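Local coordinates for dTDP-4-dehydrorhamnose reductase (PDB 2GGS), which probably reduces dTDP-4-dehydrorhamnose to dTDP-rhamnose with NADPH, the cofactor bound in this structure, on a Rossmann-type fold, at residues P47-F52 and R89-A94; F52-R57 and G95-S100; D69-E74 and R238-K243; K172-F177 and G229-V234. All blocks are in the same frame, centred on the assembly; numbering follows the deposited sequence.

How the interactions relate
From the N terminus, helix 46-56 meets helix 77-97 twice: interaction 1 joins the first turns of helix 46-56 to a late part of helix 77-97, and interaction 2, sharing F52, carries the packing on to both C-terminal ends. The two touch, A94 CB lying 3.8 Å from I53 CG2, and both close a loop that contains strand 60-63 of the seven-stranded parallel sheet. Interaction 3 starts inside that loop, at helix 70-75, and runs to the loop after strand 231-234, so it crosses the first two. Interaction 4, the two-stranded sheet 174-177/231-234, lies wholly within the long span that interaction 3 closes. It touches interaction 3 through W240 and F177.

Interaction 1: residues P47-F52 and R89-A94; sequences PRLEDF and RHIVRA
E50 and A94 mark the closest backbone approach of two helices that run the same way, 47-52 and 89-94, whose axes pass 8.9 Å apart at an angle of 32°. E50 carries the polar half of the contact. Its side chain leaves with CG beside the backbone N (chi1 -61°), then runs extended until the carboxylate lies between H90 and R93. R93 grips it side-on with two nitrogens: NH2 gives the stronger bond, 2.6 Å to the syn lone pair of E50 OE2, while NE reaches E50 OE1 at 3.2 Å, each group lying somewhat out of the other's plane. On its anti side the same OE2 takes a nearly straight bond from H90 ND1, also 2.6 Å, lying close to the imidazole plane. Two strong donors thus hold one oxygen and fix the rotation of the carboxylate. An alanine in place of E50 would probably leave the R93 guanidinium without its counter-charge here and H90 ND1 without its acceptor, setting both side chains freer to turn. The apolar half is tighter to the backbone: A94 CB sits 3.7 Å from E50 CA, and L49 CD2 wedges against I91 CG1 (3.8 Å) and H90 CB. Beyond the pair, the H90 ring stacks with F46, I91 rests on strand 60-63, and both L49 and I91 touch L43, a residue of the NADPH site, while F52 turns to strand 26-30.

Interaction 2: residues F52-R57 and G95-S100; sequences FIIKKR and GKVIDS
I98 fills the gap between the two helix ends, touching I53, I54 and R57 of segment 52-57. Its CD1 lies 3.9 Å from I53 CG2, the two side chains crossing at about a right angle, and it also reaches back to the main chain, 3.6 Å from I53 O. The other branch of I98, CG2, meets R57 NH1 at 3.7 Å, an oblique approach to the guanidinium and plain packing. Beside this, I53 CG2 rests 3.9 Å from G95 N, against the backbone of the second helix. A looser contact at the outer side joins I54 CG1 to V97 CG1, 4.4 Å apart. What positions I98 is partly its own torsion: CG1 stands between the backbone N and the carbonyl carbon (chi1 60°), the crowded position. Both helices also end here: D99 has positive phi in a Schellman motif, with S100 N bonded to G95 O at 2.9 Å, while R57 leaves the other helix, also with positive phi. Further out, S100 OG bonds to the carbonyl of P58, I98 packs on P58, R57 touches M1, and I53 leans on L4 and I61 of the central sheet. No hydrogen bond links the two segments, so the helix ends are held together by van der Waals packing and the hydrophobic effect, with the aliphatic surface of I53 buried and the R57 end exposed.

Interaction 3: residues D69-E74 and R238-K243; sequences DVDKCE and RGWIAK
The first turn of helix 70-75, capped by D69, receives the loop between strand 231-234 and helix 253-258 close to the NADPH pocket; the side chain of V70 is about 7 Å from the bound cofactor. D71 makes the polar link. Its CG stands beside the backbone N (chi1 -63°), and OD1 gathers two consecutive main-chain amides of the loop. A242 N gives the straighter bond, 3.0 Å with an angle of 167° at the hydrogen, and meets OD1 nearly along its C-O axis; I241 N, at 2.8 Å, comes in from above the carboxylate plane. R244 NH1 adds a salt bridge to the same oxygen and also donates to A242 O. Apolar atoms close round these bonds: A242 CB packs 3.7 Å from V70 CG1, and I241 CG2 slides past E74 CG at 3.8 Å, the two side chains running in opposite directions. E74 bends at chi2 (77°), and its OE1 lies against A242 CB while accepting from Y129 N. E74 OE2 accepts from a water at 2.7 Å that in turn accepts from K243 N. An alanine in place of D71 would probably leave the amides of I241 and A242 without their shared acceptor and R244 without its negative partner, freeing the loop to shift. Because D69 OD1 accepts from K72 N at 3.0 Å, capping the helix, and D71 OD1 from two loop amides, carboxylates here satisfy main-chain N-H groups on both segments, and the charge on D71 is likely to be stabilised by R244.

Interaction 4: residues K172-F177 and G229-V234; sequences KTVFAF and GEVKEV
K232 O accepts the shortest bond of this parallel ladder, 2.7 Å from A176 N, with the donor tilted 28° from the carbonyl plane. K232 N, on the other side of that residue, gives a 2.8 Å bond to V174 O, nearly in line with the carbonyl. V174 N to E230 O and V234 N to A176 O complete the alternation, so strands 174-177 and 231-234 are zipped by four bonds. On one face F175 and V234 meet: V234 CG1 comes to the edge of the ring, 3.8 Å from F175 CD1, while T173 CG2 covers part of one face of that ring. V174, A176, V231 and E233 share the opposite face, with A176 CB 4.1 Å from V231 CG1; V174 packs on helix 160-169, V231 on helix 214-224. At the ends two waters extend the pairing, one joining T173 OG1 to E230 N, the other donating to F177 O and to E233 OE2. Away from the annotated sites, this small sheet rests on backbone bonds: V174, A176 and V231 give one face an apolar patch against the two helices, with E233 at its end, whereas E230 and K232 are exposed.

Interaction 1: residues P47-F52 and R89-A94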
loop_
_atom_site.group_PDB
_atom_site.type_symbol
_atom_site.label_atom_id
_atom_site.label_comp_id
_atom_site.label_asym_id
_atom_site.label_seq_id
_atom_site.Cartn_x
_atom_site.Cartn_y
_atom_site.Cartn_z
ATOM N N PRO A 47 8.050 0.597 22.780
ATOM C CA PRO A 47 7.410 0.000 23.953
ATOM C C PRO A 47 5.917 0.286 24.026
ATOM O O PRO A 47 5.153 -0.620 24.423
ATOM C CB PRO A 47 8.168 0.651 25.142
ATOM C CG PRO A 47 9.462 1.127 24.532
ATOM C CD PRO A 47 9.055 1.611 23.167
ATOM N N ARG A 48 5.512 1.485 23.606
ATOM C CA ARG A 48 4.089 1.888 23.605
ATOM C C ARG A 48 3.303 1.050 22.584
ATOM O O ARG A 48 2.186 0.602 22.870
ATOM C CB ARG A 48 3.919 3.375 23.348
ATOM C CG ARG A 48 4.118 4.226 24.600
ATOM C CD ARG A 48 3.447 5.593 24.501
ATOM N NE ARG A 48 4.021 6.545 25.452
ATOM C CZ ARG A 48 3.776 7.855 25.445
ATOM N NH1 ARG A 48 2.936 8.374 24.557
ATOM N NH2 ARG A 48 4.358 8.646 26.342
ATOM N N LEU A 49 3.916 0.826 21.423
ATOM C CA LEU A 49 3.338 -0.078 20.401
ATOM C C LEU A 49 3.098 -1.489 20.931
ATOM O O LEU A 49 1.973 -2.016 20.843
ATOM C CB LEU A 49 4.226 -0.102 19.152
ATOM C CG LEU A 49 3.920 -1.187 18.107
ATOM C CD1 LEU A 49 2.540 -0.887 17.487
ATOM C CD2 LEU A 49 5.017 -1.186 17.059
ATOM N N GLU A 50 4.144 -2.126 21.467
ATOM C CA GLU A 50 3.997 -3.474 21.968
ATOM C C GLU A 50 2.946 -3.570 23.090
ATOM O O GLU A 50 2.140 -4.497 23.119
ATOM C CB GLU A 50 5.342 -4.063 22.410
ATOM C CG GLU A 50 6.375 -4.160 21.274
ATOM C CD GLU A 50 7.601 -5.022 21.616
ATOM O OE1 GLU A 50 7.481 -6.051 22.299
ATOM O OE2 GLU A 50 8.703 -4.649 21.213
ATOM N N ASP A 51 2.950 -2.595 23.996
ATOM C CA ASP A 51 1.979 -2.555 25.087
ATOM C C ASP A 51 0.565 -2.448 24.541
ATOM O O ASP A 51 -0.342 -3.109 25.020
ATOM C CB ASP A 51 2.212 -1.333 25.985
ATOM C CG ASP A 51 1.299 -1.352 27.206
ATOM O OD1 ASP A 51 1.332 -2.348 27.950
ATOM O OD2 ASP A 51 0.523 -0.402 27.376
ATOM N N PHE A 52 0.401 -1.648 23.498
ATOM C CA PHE A 52 -0.925 -1.402 22.911
ATOM C C PHE A 52 -1.471 -2.700 22.347
ATOM O O PHE A 52 -2.642 -3.060 22.581
ATOM C CB PHE A 52 -0.820 -0.317 21.832
ATOM C CG PHE A 52 -2.137 0.091 21.267
ATOM C CD1 PHE A 52 -2.922 1.054 21.904
ATOM C CD2 PHE A 52 -2.635 -0.539 20.138
ATOM C CE1 PHE A 52 -4.168 1.420 21.371
ATOM C CE2 PHE A 52 -3.895 -0.197 19.634
ATOM C CZ PHE A 52 -4.649 0.765 20.236
ATOM N N ARG A 89 9.188 -5.221 13.193
ATOM C CA ARG A 89 9.794 -6.173 14.115
ATOM C C ARG A 89 8.990 -6.215 15.430
ATOM O O ARG A 89 8.729 -7.286 16.030
ATOM C CB ARG A 89 11.252 -5.817 14.395
ATOM C CG ARG A 89 11.888 -6.909 15.272
ATOM C CD ARG A 89 13.406 -6.789 15.361
ATOM N NE ARG A 89 13.828 -5.923 16.453
ATOM C CZ ARG A 89 14.030 -6.321 17.703
ATOM N NH1 ARG A 89 13.813 -7.587 18.063
ATOM N NH2 ARG A 89 14.419 -5.431 18.604
ATOM N N HIS A 90 8.576 -5.047 15.869
ATOM C CA HIS A 90 7.881 -4.949 17.133
ATOM C C HIS A 90 6.409 -5.363 17.042
ATOM O O HIS A 90 5.865 -5.920 17.964
ATOM C CB HIS A 90 8.086 -3.535 17.688
ATOM C CG HIS A 90 9.513 -3.267 18.028
ATOM N ND1 HIS A 90 10.064 -3.693 19.217
ATOM C CD2 HIS A 90 10.517 -2.671 17.338
ATOM C CE1 HIS A 90 11.341 -3.344 19.258
ATOM N NE2 HIS A 90 11.650 -2.742 18.127
ATOM N N ILE A 91 5.773 -5.104 15.908
ATOM C CA ILE A 91 4.451 -5.628 15.674
ATOM C C ILE A 91 4.449 -7.166 15.703
ATOM O O ILE A 91 3.629 -7.778 16.359
ATOM C CB ILE A 91 3.912 -5.117 14.312
ATOM C CG1 ILE A 91 3.656 -3.608 14.405
ATOM C CG2 ILE A 91 2.636 -5.873 13.952
ATOM C CD1 ILE A 91 3.269 -2.990 13.023
ATOM N N VAL A 92 5.408 -7.770 15.021
ATOM C CA VAL A 92 5.541 -9.235 15.015
ATOM C C VAL A 92 5.798 -9.787 16.440
ATOM O O VAL A 92 5.149 -10.749 16.854
ATOM C CB VAL A 92 6.616 -9.683 14.035
ATOM C CG1 VAL A 92 6.930 -11.166 14.218
ATOM C CG2 VAL A 92 6.118 -9.389 12.598
ATOM N N ARG A 93 6.709 -9.136 17.179
ATOM C CA ARG A 93 7.054 -9.613 18.520
ATOM C C ARG A 93 5.858 -9.611 19.483
ATOM O O ARG A 93 5.526 -10.641 20.093
ATOM C CB ARG A 93 8.212 -8.813 19.109
ATOM C CG ARG A 93 8.722 -9.467 20.374
ATOM C CD ARG A 93 10.070 -8.934 20.727
ATOM N NE ARG A 93 10.024 -7.529 21.099
ATOM C CZ ARG A 93 11.061 -6.891 21.639
ATOM N NH1 ARG A 93 12.186 -7.554 21.858
ATOM N NH2 ARG A 93 10.985 -5.613 21.974
ATOM N N ALA A 94 5.216 -8.455 19.608
ATOM C CA ALA A 94 3.990 -8.321 20.408
ATOM C C ALA A 94 2.841 -9.186 19.927
ATOM O O ALA A 94 2.135 -9.809 20.746
ATOM C CB ALA A 94 3.578 -6.866 20.471
#

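Interaction 2: residues F52-R57 and G95-S100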
loop_
_atom_site.group_PDB
_atom_site.type_symbol
_atom_site.label_atom_id
_atom_site.label_comp_id
_atom_site.label_asym_id
_atom_site.label_seq_id
_atom_site.Cartn_x
_atom_site.Cartn_y
_atom_site.Cartn_z
ATOM N N PHE A 52 0.401 -1.648 23.498
ATOM C CA PHE A 52 -0.925 -1.402 22.911
ATOM C C PHE A 52 -1.471 -2.700 22.347
ATOM O O PHE A 52 -2.642 -3.060 22.581
ATOM C CB PHE A 52 -0.820 -0.317 21.832
ATOM C CG PHE A 52 -2.137 0.091 21.267
ATOM C CD1 PHE A 52 -2.922 1.054 21.904
ATOM C CD2 PHE A 52 -2.635 -0.539 20.138
ATOM C CE1 PHE A 52 -4.168 1.420 21.371
ATOM C CE2 PHE A 52 -3.895 -0.197 19.634
ATOM C CZ PHE A 52 -4.649 0.765 20.236
ATOM N N ILE A 53 -0.601 -3.436 21.640
ATOM C CA ILE A 53 -1.011 -4.678 21.018
ATOM C C ILE A 53 -1.399 -5.704 22.069
ATOM O O ILE A 53 -2.435 -6.357 21.950
ATOM C CB ILE A 53 0.105 -5.203 20.069
ATOM C CG1 ILE A 53 0.147 -4.323 18.803
ATOM C CG2 ILE A 53 -0.126 -6.680 19.687
ATOM C CD1 ILE A 53 1.390 -4.500 17.930
ATOM N N ILE A 54 -0.554 -5.822 23.096
ATOM C CA ILE A 54 -0.765 -6.809 24.146
ATOM C C ILE A 54 -2.024 -6.485 24.967
ATOM O O ILE A 54 -2.751 -7.404 25.364
ATOM C CB ILE A 54 0.509 -7.001 25.007
ATOM C CG1 ILE A 54 1.628 -7.588 24.124
ATOM C CG2 ILE A 54 0.235 -7.930 26.223
ATOM C CD1 ILE A 54 3.012 -7.428 24.653
ATOM N N LYS A 55 -2.277 -5.193 25.194
ATOM C CA LYS A 55 -3.492 -4.748 25.898
ATOM C C LYS A 55 -4.781 -4.929 25.071
ATOM O O LYS A 55 -5.774 -5.442 25.586
ATOM C CB LYS A 55 -3.357 -3.294 26.410
ATOM C CG LYS A 55 -2.268 -3.085 27.480
ATOM C CD LYS A 55 -2.576 -3.854 28.793
ATOM C CE LYS A 55 -1.334 -3.994 29.704
ATOM N NZ LYS A 55 -0.693 -2.685 29.997
ATOM N N LYS A 56 -4.771 -4.526 23.799
ATOM C CA LYS A 56 -5.992 -4.542 22.982
ATOM C C LYS A 56 -6.347 -5.918 22.465
ATOM O O LYS A 56 -7.509 -6.166 22.103
ATOM C CB LYS A 56 -5.885 -3.549 21.823
ATOM C CG LYS A 56 -5.680 -2.088 22.235
ATOM C CD LYS A 56 -6.701 -1.558 23.244
ATOM C CE LYS A 56 -6.398 -0.088 23.546
ATOM N NZ LYS A 56 -7.234 0.504 24.640
ATOM N N ARG A 57 -5.353 -6.825 22.418
ATOM C CA ARG A 57 -5.591 -8.225 22.060
ATOM C C ARG A 57 -6.322 -8.410 20.710
ATOM O O ARG A 57 -7.345 -9.093 20.621
ATOM C CB ARG A 57 -6.327 -8.960 23.204
ATOM C CG ARG A 57 -5.498 -8.940 24.527
ATOM C CD ARG A 57 -6.073 -9.862 25.602
ATOM N NE ARG A 57 -6.434 -11.185 25.093
ATOM C CZ ARG A 57 -5.573 -12.189 24.987
ATOM N NH1 ARG A 57 -4.309 -12.005 25.323
ATOM N NH2 ARG A 57 -5.957 -13.370 24.484
ATOM N N GLY A 95 2.641 -9.237 18.606
ATOM C CA GLY A 95 1.686 -10.146 18.013
ATOM C C GLY A 95 1.896 -11.589 18.460
ATOM O O GLY A 95 0.929 -12.308 18.679
ATOM N N LYS A 96 3.152 -12.014 18.602
ATOM C CA LYS A 96 3.452 -13.416 18.872
ATOM C C LYS A 96 2.977 -13.781 20.275
ATOM O O LYS A 96 2.497 -14.899 20.516
ATOM C CB LYS A 96 4.951 -13.675 18.715
ATOM C CG LYS A 96 5.399 -15.139 18.867
ATOM C CD LYS A 96 4.567 -16.103 17.991
ATOM C CE LYS A 96 5.108 -17.519 18.038
ATOM N NZ LYS A 96 5.192 -18.018 19.433
ATOM N N VAL A 97 3.120 -12.820 21.173
ATOM C CA VAL A 97 2.732 -12.997 22.573
ATOM C C VAL A 97 1.253 -13.385 22.694
ATOM O O VAL A 97 0.891 -14.246 23.524
ATOM C CB VAL A 97 3.087 -11.742 23.397
ATOM C CG1 VAL A 97 2.521 -11.831 24.841
ATOM C CG2 VAL A 97 4.600 -11.544 23.435
ATOM N N ILE A 98 0.415 -12.793 21.834
ATOM C CA ILE A 98 -1.028 -13.019 21.823
ATOM C C ILE A 98 -1.464 -13.960 20.691
ATOM O O ILE A 98 -2.648 -14.221 20.484
ATOM C CB ILE A 98 -1.840 -11.667 21.819
ATOM C CG1 ILE A 98 -1.514 -10.812 20.581
ATOM C CG2 ILE A 98 -1.601 -10.871 23.094
ATOM C CD1 ILE A 98 -2.492 -9.634 20.412
ATOM N N ASP A 99 -0.488 -14.472 19.956
ATOM C CA ASP A 99 -0.736 -15.427 18.875
ATOM C C ASP A 99 -1.657 -14.797 17.802
ATOM O O ASP A 99 -2.547 -15.448 17.269
ATOM C CB ASP A 99 -1.317 -16.739 19.430
ATOM C CG ASP A 99 -1.348 -17.828 18.409
ATOM O OD1 ASP A 99 -0.425 -17.889 17.568
ATOM O OD2 ASP A 99 -2.288 -18.637 18.420
ATOM N N SER A 100 -1.446 -13.518 17.527
ATOM C CA SER A 100 -2.247 -12.807 16.526
ATOM C C SER A 100 -1.943 -13.276 15.103
ATOM O O SER A 100 -0.839 -13.743 14.811
ATOM C CB SER A 100 -1.958 -11.317 16.560
ATOM O OG SER A 100 -2.543 -10.705 17.680
#

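Interaction 3: residues D69-E74 and R238-K243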
loop_
_atom_site.group_PDB
_atom_site.type_symbol
_atom_site.label_atom_id
_atom_site.label_comp_id
_atom_site.label_asym_id
_atom_site.label_seq_id
_atom_site.Cartn_x
_atom_site.Cartn_y
_atom_site.Cartn_z
ATOM N N ASP A 69 5.825 8.619 1.113
ATOM C CA ASP A 69 6.405 9.642 0.240
ATOM C C ASP A 69 7.784 9.167 -0.191
ATOM O O ASP A 69 8.758 9.163 0.594
ATOM C CB ASP A 69 6.486 10.993 0.956
ATOM C CG ASP A 69 6.995 12.118 0.046
ATOM O OD1 ASP A 69 7.921 11.916 -0.787
ATOM O OD2 ASP A 69 6.455 13.238 0.193
ATOM N N VAL A 70 7.865 8.720 -1.434
ATOM C CA VAL A 70 9.068 8.101 -1.956
ATOM C C VAL A 70 10.306 9.007 -1.896
ATOM O O VAL A 70 11.400 8.562 -1.524
ATOM C CB VAL A 70 8.823 7.538 -3.378
ATOM C CG1 VAL A 70 10.104 7.007 -3.981
ATOM C CG2 VAL A 70 7.717 6.492 -3.319
ATOM N N ASP A 71 10.134 10.290 -2.230
ATOM C CA ASP A 71 11.292 11.186 -2.267
ATOM C C ASP A 71 11.759 11.544 -0.876
ATOM O O ASP A 71 12.959 11.609 -0.631
ATOM C CB ASP A 71 10.977 12.425 -3.086
ATOM C CG ASP A 71 10.690 12.075 -4.517
ATOM O OD1 ASP A 71 11.602 11.532 -5.184
ATOM O OD2 ASP A 71 9.526 12.267 -4.932
ATOM N N LYS A 72 10.805 11.700 0.031
ATOM C CA LYS A 72 11.124 11.917 1.436
ATOM C C LYS A 72 11.896 10.731 2.006
ATOM O O LYS A 72 12.892 10.924 2.699
ATOM C CB LYS A 72 9.869 12.174 2.240
ATOM C CG LYS A 72 9.420 13.625 2.104
ATOM C CD LYS A 72 8.335 14.006 3.107
ATOM C CE LYS A 72 7.882 15.451 2.867
ATOM N NZ LYS A 72 7.829 15.797 1.411
ATOM N N CYS A 73 11.476 9.501 1.664
ATOM C CA CYS A 73 12.210 8.307 2.133
ATOM C C CYS A 73 13.679 8.314 1.667
ATOM O O CYS A 73 14.544 7.763 2.352
ATOM C CB CYS A 73 11.531 6.993 1.679
ATOM S SG CYS A 73 10.005 6.597 2.462
ATOM N N GLU A 74 13.954 8.892 0.496
ATOM C CA GLU A 74 15.286 8.853 -0.088
ATOM C C GLU A 74 16.265 9.727 0.688
ATOM O O GLU A 74 17.449 9.387 0.778
ATOM C CB GLU A 74 15.245 9.276 -1.571
ATOM C CG GLU A 74 16.464 8.917 -2.362
ATOM C CD GLU A 74 16.525 7.429 -2.748
ATOM O OE1 GLU A 74 15.594 6.686 -2.418
ATOM O OE2 GLU A 74 17.508 7.004 -3.380
ATOM N N ARG A 238 10.995 15.604 -13.534
ATOM C CA ARG A 238 11.819 16.640 -12.919
ATOM C C ARG A 238 11.298 16.932 -11.513
ATOM O O ARG A 238 10.079 17.029 -11.279
ATOM C CB ARG A 238 11.850 17.905 -13.797
ATOM C CG ARG A 238 10.541 18.707 -13.799
ATOM C CD ARG A 238 10.187 19.297 -15.176
ATOM N NE ARG A 238 9.051 20.219 -15.099
ATOM C CZ ARG A 238 8.601 20.949 -16.114
ATOM N NH1 ARG A 238 9.179 20.863 -17.307
ATOM N NH2 ARG A 238 7.561 21.763 -15.939
ATOM N N GLY A 239 12.223 17.040 -10.571
ATOM C CA GLY A 239 11.852 17.231 -9.183
ATOM C C GLY A 239 12.017 15.967 -8.360
ATOM O O GLY A 239 12.259 16.053 -7.156
ATOM N N TRP A 240 11.880 14.804 -9.001
ATOM C CA TRP A 240 12.062 13.516 -8.315
ATOM C C TRP A 240 13.479 13.373 -7.760
ATOM O O TRP A 240 14.464 13.658 -8.459
ATOM C CB TRP A 240 11.729 12.339 -9.249
ATOM C CG TRP A 240 10.250 12.007 -9.297
ATOM C CD1 TRP A 240 9.251 12.688 -8.683
ATOM C CD2 TRP A 240 9.619 10.939 -10.024
ATOM N NE1 TRP A 240 8.031 12.109 -8.956
ATOM C CE2 TRP A 240 8.234 11.031 -9.777
ATOM C CE3 TRP A 240 10.093 9.911 -10.855
ATOM C CZ2 TRP A 240 7.304 10.120 -10.319
ATOM C CZ3 TRP A 240 9.160 8.999 -11.400
ATOM C CH2 TRP A 240 7.788 9.117 -11.127
ATOM N N ILE A 241 13.574 12.983 -6.489
ATOM C CA ILE A 241 14.862 12.651 -5.876
ATOM C C ILE A 241 15.172 11.160 -6.094
ATOM O O ILE A 241 16.252 10.804 -6.558
ATOM C CB ILE A 241 14.927 13.037 -4.362
ATOM C CG1 ILE A 241 14.874 14.559 -4.174
ATOM C CG2 ILE A 241 16.200 12.506 -3.714
ATOM C CD1 ILE A 241 13.577 15.077 -3.610
ATOM N N ALA A 242 14.220 10.294 -5.773
ATOM C CA ALA A 242 14.445 8.848 -5.896
ATOM C C ALA A 242 14.238 8.324 -7.319
ATOM O O ALA A 242 13.472 8.901 -8.080
ATOM C CB ALA A 242 13.540 8.102 -4.913
ATOM N N LYS A 243 14.923 7.239 -7.669
ATOM C CA LYS A 243 14.697 6.552 -8.943
ATOM C C LYS A 243 13.467 5.674 -8.780
ATOM O O LYS A 243 13.310 5.054 -7.728
ATOM C CB LYS A 243 15.893 5.699 -9.309
ATOM C CG LYS A 243 17.121 6.485 -9.795
ATOM C CD LYS A 243 18.466 5.816 -9.395
ATOM C CE LYS A 243 19.029 6.290 -8.018
ATOM N NZ LYS A 243 19.132 7.789 -7.886
HETATM O O HOH W 1 16.701 6.012 -5.774
#

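Interaction 4: residues K172-F177 and G229-V234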
loop_
_atom_site.group_PDB
_atom_site.type_symbol
_atom_site.label_atom_id
_atom_site.label_comp_id
_atom_site.label_asym_id
_atom_site.label_seq_id
_atom_site.Cartn_x
_atom_site.Cartn_y
_atom_site.Cartn_z
ATOM N N LYS A 172 -3.140 22.577 -16.135
ATOM C CA LYS A 172 -1.695 22.379 -16.052
ATOM C C LYS A 172 -1.210 21.100 -16.761
ATOM O O LYS A 172 -2.003 20.213 -17.108
ATOM C CB LYS A 172 -1.229 22.445 -14.584
ATOM C CG LYS A 172 -1.347 23.837 -13.947
ATOM C CD LYS A 172 -0.297 24.802 -14.495
ATOM C CE LYS A 172 -0.538 26.237 -14.023
ATOM N NZ LYS A 172 0.096 27.222 -14.956
ATOM N N THR A 173 0.091 21.040 -17.010
ATOM C CA THR A 173 0.711 19.891 -17.646
ATOM C C THR A 173 1.049 18.811 -16.620
ATOM O O THR A 173 1.635 19.102 -15.544
ATOM C CB THR A 173 1.948 20.299 -18.445
ATOM O OG1 THR A 173 1.547 21.221 -19.467
ATOM C CG2 THR A 173 2.643 19.075 -19.086
ATOM N N VAL A 174 0.621 17.587 -16.936
ATOM C CA VAL A 174 1.009 16.393 -16.205
ATOM C C VAL A 174 2.234 15.783 -16.855
ATOM O O VAL A 174 2.248 15.516 -18.059
ATOM C CB VAL A 174 -0.135 15.318 -16.200
ATOM C CG1 VAL A 174 0.411 13.968 -15.758
ATOM C CG2 VAL A 174 -1.243 15.728 -15.281
ATOM N N PHE A 175 3.281 15.579 -16.061
ATOM C CA PHE A 175 4.462 14.866 -16.519
ATOM C C PHE A 175 4.408 13.399 -16.101
ATOM O O PHE A 175 4.513 13.067 -14.924
ATOM C CB PHE A 175 5.721 15.588 -16.015
ATOM C CG PHE A 175 5.837 16.978 -16.558
ATOM C CD1 PHE A 175 6.342 17.182 -17.841
ATOM C CD2 PHE A 175 5.352 18.058 -15.846
ATOM C CE1 PHE A 175 6.416 18.458 -18.373
ATOM C CE2 PHE A 175 5.417 19.346 -16.371
ATOM C CZ PHE A 175 5.943 19.541 -17.641
ATOM N N ALA A 176 4.180 12.523 -17.068
ATOM C CA ALA A 176 3.934 11.128 -16.761
ATOM C C ALA A 176 5.188 10.327 -16.973
ATOM O O ALA A 176 5.721 10.229 -18.077
ATOM C CB ALA A 176 2.744 10.551 -17.592
ATOM N N PHE A 177 5.669 9.741 -15.877
ATOM C CA PHE A 177 6.804 8.853 -15.926
ATOM C C PHE A 177 6.623 7.765 -16.984
ATOM O O PHE A 177 5.592 7.091 -17.018
ATOM C CB PHE A 177 7.015 8.223 -14.538
ATOM C CG PHE A 177 8.153 7.239 -14.467
ATOM C CD1 PHE A 177 9.466 7.634 -14.766
ATOM C CD2 PHE A 177 7.930 5.919 -14.052
ATOM C CE1 PHE A 177 10.537 6.730 -14.685
ATOM C CE2 PHE A 177 8.995 4.990 -13.969
ATOM C CZ PHE A 177 10.313 5.408 -14.271
ATOM N N GLY A 229 -5.613 20.740 -20.253
ATOM C CA GLY A 229 -4.280 20.475 -19.722
ATOM C C GLY A 229 -3.655 19.282 -20.395
ATOM O O GLY A 229 -4.325 18.296 -20.694
ATOM N N GLU A 230 -2.357 19.346 -20.599
ATOM C CA GLU A 230 -1.666 18.385 -21.428
ATOM C C GLU A 230 -1.020 17.276 -20.619
ATOM O O GLU A 230 -0.609 17.476 -19.471
ATOM C CB GLU A 230 -0.596 19.107 -22.237
ATOM C CG GLU A 230 0.271 18.199 -23.101
ATOM C CD GLU A 230 1.365 18.940 -23.860
ATOM O OE1 GLU A 230 1.638 20.120 -23.522
ATOM O OE2 GLU A 230 1.951 18.319 -24.790
ATOM N N VAL A 231 -0.919 16.105 -21.235
ATOM C CA VAL A 231 -0.113 15.051 -20.666
ATOM C C VAL A 231 1.139 14.869 -21.491
ATOM O O VAL A 231 1.070 14.546 -22.683
ATOM C CB VAL A 231 -0.874 13.696 -20.538
ATOM C CG1 VAL A 231 0.020 12.661 -19.839
ATOM C CG2 VAL A 231 -2.188 13.893 -19.806
ATOM N N LYS A 232 2.282 15.058 -20.832
ATOM C CA LYS A 232 3.585 14.790 -21.417
ATOM C C LYS A 232 4.280 13.664 -20.688
ATOM O O LYS A 232 4.516 13.742 -19.475
ATOM C CB LYS A 232 4.466 16.048 -21.396
ATOM C CG LYS A 232 4.007 17.134 -22.323
ATOM C CD LYS A 232 5.152 18.082 -22.652
ATOM C CE LYS A 232 4.649 19.352 -23.341
ATOM N NZ LYS A 232 5.526 20.548 -23.099
ATOM N N GLU A 233 4.600 12.622 -21.434
ATOM C CA GLU A 233 5.410 11.527 -20.936
ATOM C C GLU A 233 6.878 11.948 -20.880
ATOM O O GLU A 233 7.410 12.534 -21.833
ATOM C CB GLU A 233 5.248 10.318 -21.840
ATOM C CG GLU A 233 5.773 9.009 -21.285
ATOM C CD GLU A 233 5.394 7.825 -22.164
ATOM O OE1 GLU A 233 5.346 7.993 -23.406
ATOM O OE2 GLU A 233 5.102 6.729 -21.646
ATOM N N VAL A 234 7.540 11.624 -19.776
ATOM C CA VAL A 234 8.966 11.951 -19.608
ATOM C C VAL A 234 9.756 10.703 -19.164
ATOM O O VAL A 234 9.224 9.865 -18.429
ATOM C CB VAL A 234 9.158 13.133 -18.616
ATOM C CG1 VAL A 234 8.537 14.411 -19.154
ATOM C CG2 VAL A 234 8.556 12.833 -17.258
HETATM O O HOH W 2 -1.186 22.100 -19.941
HETATM O O HOH W 3 4.161 6.156 -19.116
#